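Local structure of glutathione S-transferase family protein (5F06) at residues 20-25 with 80-85. The protein probably catalyses the conjugation of glutathione to electrophilic compounds, as a Phi-class glutathione transferase of poplar that takes part in detoxification. Residues are numbered along the deposited sequence; the frame is centred on the assembly and turned at random.
Sequences LHEKNL and TGYDLI
Lys23 lays its aliphatic chain past Leu84, CD 3.8 Å from Leu84 CD1, and carries its ammonium group in among the carbonyls of 80-85. The chain is bent at both chi2 and chi3, which turns CD toward Tyr82 O and CE toward Thr80 O. Two carbonyls of the segment hold the amine: Lys23 NZ donates to Thr80 O at 2.7 Å, nearly in the plane of that peptide, and to Tyr82 O at 3.0 Å, from a position tilted further out of the plane. Phe77 O, just beyond the end of helix 66-76, is a further acceptor for NZ, and a water at 2.8 Å from Lys23 NZ also reaches Leu84 N through a weak bond. Segment 80-85 belongs to the linker joining the thioredoxin-like N-terminal domain to the helical C-terminal domain of the glutathione transferase fold. Helix 11-22 ends here in a Schellman motif, with Asn24 at positive phi. Glu22 O, in this last turn, accepts a nearly straight bond from Tyr82 N (2.9 Å, N-H...O 167°). Gly81, itself at positive phi, lies against this helix end, its CA 3.7 Å from Glu22 O. Thr80 CG2 touches Lys23 O. Glu22 and Tyr82 run side by side in the same direction, their carboxylate and ring planes 65° apart, and Glu22 OE1 comes within 3.7 Å of Tyr82 CB. Both polar ends find partners in the C-terminal domain: Glu22 OE2 forms a salt bridge with Arg201, which also makes a cation-pi contact with the Tyr82 ring, while Tyr82 OH bonds to Tyr162 O. Leu84 CD1 packs against Glu22 CB as well as the lysine, Leu84 CG lies in plane at the edge of the Tyr82 ring, and the leucine side chain also meets Tyr162 and Leu167.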
loop_
_atom_site.group_PDB
_atom_site.type_symbol
_atom_site.label_atom_id
_atom_site.label_comp_id
_atom_site.label_asym_id
_atom_site.label_seq_id
_atom_site.Cartn_x
_atom_site.Cartn_y
_atom_site.Cartn_z
ATOM N N LEU A 20 -0.409 15.583 -10.283
ATOM C CA LEU A 20 0.249 16.376 -11.320
ATOM C C LEU A 20 -0.142 17.856 -11.231
ATOM O O LEU A 20 0.712 18.732 -11.373
ATOM C CB LEU A 20 -0.081 15.819 -12.709
ATOM C CG LEU A 20 0.589 14.486 -13.059
ATOM C CD1 LEU A 20 -0.125 13.781 -14.209
ATOM C CD2 LEU A 20 2.051 14.709 -13.409
ATOM N N HIS A 21 -1.419 18.139 -10.984
ATOM C CA HIS A 21 -1.884 19.524 -10.892
ATOM C C HIS A 21 -1.410 20.211 -9.618
ATOM O O HIS A 21 -1.064 21.397 -9.646
ATOM C CB HIS A 21 -3.413 19.588 -10.971
ATOM C CG HIS A 21 -3.959 19.211 -12.310
ATOM N ND1 HIS A 21 -3.469 19.738 -13.486
ATOM C CD2 HIS A 21 -4.957 18.366 -12.662
ATOM C CE1 HIS A 21 -4.140 19.232 -14.505
ATOM N NE2 HIS A 21 -5.049 18.396 -14.033
ATOM N N GLU A 22 -1.414 19.486 -8.501
ATOM C CA GLU A 22 -0.883 20.023 -7.253
ATOM C C GLU A 22 0.553 20.493 -7.455
ATOM O O GLU A 22 0.974 21.497 -6.881
ATOM C CB GLU A 22 -0.940 18.978 -6.136
ATOM C CG GLU A 22 -2.341 18.657 -5.635
ATOM C CD GLU A 22 -2.942 19.759 -4.775
ATOM O OE1 GLU A 22 -2.252 20.760 -4.496
ATOM O OE2 GLU A 22 -4.115 19.616 -4.372
ATOM N N LYS A 23 1.298 19.766 -8.284
ATOM C CA LYS A 23 2.711 20.060 -8.505
ATOM C C LYS A 23 2.919 21.052 -9.655
ATOM O O LYS A 23 4.056 21.401 -9.980
ATOM C CB LYS A 23 3.478 18.764 -8.782
ATOM C CG LYS A 23 3.420 17.742 -7.635
ATOM C CD LYS A 23 4.023 18.267 -6.343
ATOM C CE LYS A 23 5.527 18.487 -6.452
ATOM N NZ LYS A 23 6.095 19.097 -5.221
ATOM N N ASN A 24 1.821 21.513 -10.251
ATOM C CA ASN A 24 1.872 22.454 -11.376
ATOM C C ASN A 24 2.703 21.928 -12.544
ATOM O O ASN A 24 3.459 22.680 -13.155
ATOM C CB ASN A 24 2.446 23.803 -10.931
ATOM C CG ASN A 24 1.600 24.485 -9.875
ATOM O OD1 ASN A 24 0.396 24.248 -9.775
ATOM N ND2 ASN A 24 2.227 25.358 -9.092
ATOM N N LEU A 25 2.556 20.646 -12.861
ATOM C CA LEU A 25 3.381 20.017 -13.891
ATOM C C LEU A 25 2.701 19.943 -15.254
ATOM O O LEU A 25 1.485 19.743 -15.352
ATOM C CB LEU A 25 3.777 18.607 -13.453
ATOM C CG LEU A 25 4.729 18.519 -12.259
ATOM C CD1 LEU A 25 4.874 17.079 -11.811
ATOM C CD2 LEU A 25 6.089 19.112 -12.603
ATOM N N THR A 80 8.706 22.434 -6.009
ATOM C CA THR A 80 7.864 22.982 -7.067
ATOM C C THR A 80 6.404 22.634 -6.795
ATOM O O THR A 80 6.073 21.492 -6.493
ATOM C CB THR A 80 8.302 22.456 -8.448
ATOM O OG1 THR A 80 9.589 23.003 -8.761
ATOM C CG2 THR A 80 7.307 22.854 -9.543
ATOM N N GLY A 81 5.536 23.633 -6.892
ATOM C CA GLY A 81 4.131 23.440 -6.608
ATOM C C GLY A 81 3.930 23.127 -5.138
ATOM O O GLY A 81 4.706 23.570 -4.289
ATOM N N TYR A 82 2.894 22.359 -4.827
ATOM C CA TYR A 82 2.572 22.099 -3.432
ATOM C C TYR A 82 3.498 21.062 -2.794
ATOM O O TYR A 82 3.923 20.104 -3.432
ATOM C CB TYR A 82 1.122 21.639 -3.277
ATOM C CG TYR A 82 0.753 21.530 -1.823
ATOM C CD1 TYR A 82 0.344 22.645 -1.108
ATOM C CD2 TYR A 82 0.862 20.321 -1.151
ATOM C CE1 TYR A 82 0.030 22.555 0.232
ATOM C CE2 TYR A 82 0.553 20.223 0.186
ATOM C CZ TYR A 82 0.139 21.342 0.874
ATOM O OH TYR A 82 -0.170 21.245 2.211
ATOM N N ASP A 83 3.775 21.270 -1.510
ATOM C CA ASP A 83 4.654 20.408 -0.725
ATOM C C ASP A 83 3.913 19.164 -0.220
ATOM O O ASP A 83 3.479 19.116 0.933
ATOM C CB ASP A 83 5.223 21.213 0.447
ATOM C CG ASP A 83 6.227 20.434 1.270
ATOM O OD1 ASP A 83 6.672 19.354 0.828
ATOM O OD2 ASP A 83 6.580 20.924 2.363
ATOM N N LEU A 84 3.785 18.160 -1.087
ATOM C CA LEU A 84 2.926 17.006 -0.810
ATOM C C LEU A 84 3.518 15.994 0.175
ATOM O O LEU A 84 2.767 15.348 0.908
ATOM C CB LEU A 84 2.583 16.273 -2.113
ATOM C CG LEU A 84 1.544 16.915 -3.034
ATOM C CD1 LEU A 84 1.478 16.177 -4.361
ATOM C CD2 LEU A 84 0.170 16.926 -2.368
ATOM N N ILE A 85 4.844 15.837 0.186
ATOM C CA ILE A 85 5.475 14.840 1.056
ATOM C C ILE A 85 6.414 15.461 2.096
ATOM O O ILE A 85 7.120 14.747 2.806
ATOM C CB ILE A 85 6.241 13.780 0.232
ATOM C CG1 ILE A 85 7.342 14.420 -0.620
ATOM C CG2 ILE A 85 5.256 13.000 -0.644
ATOM C CD1 ILE A 85 8.291 13.408 -1.248
HETATM O O HOH W 1 5.952 17.083 -3.332
#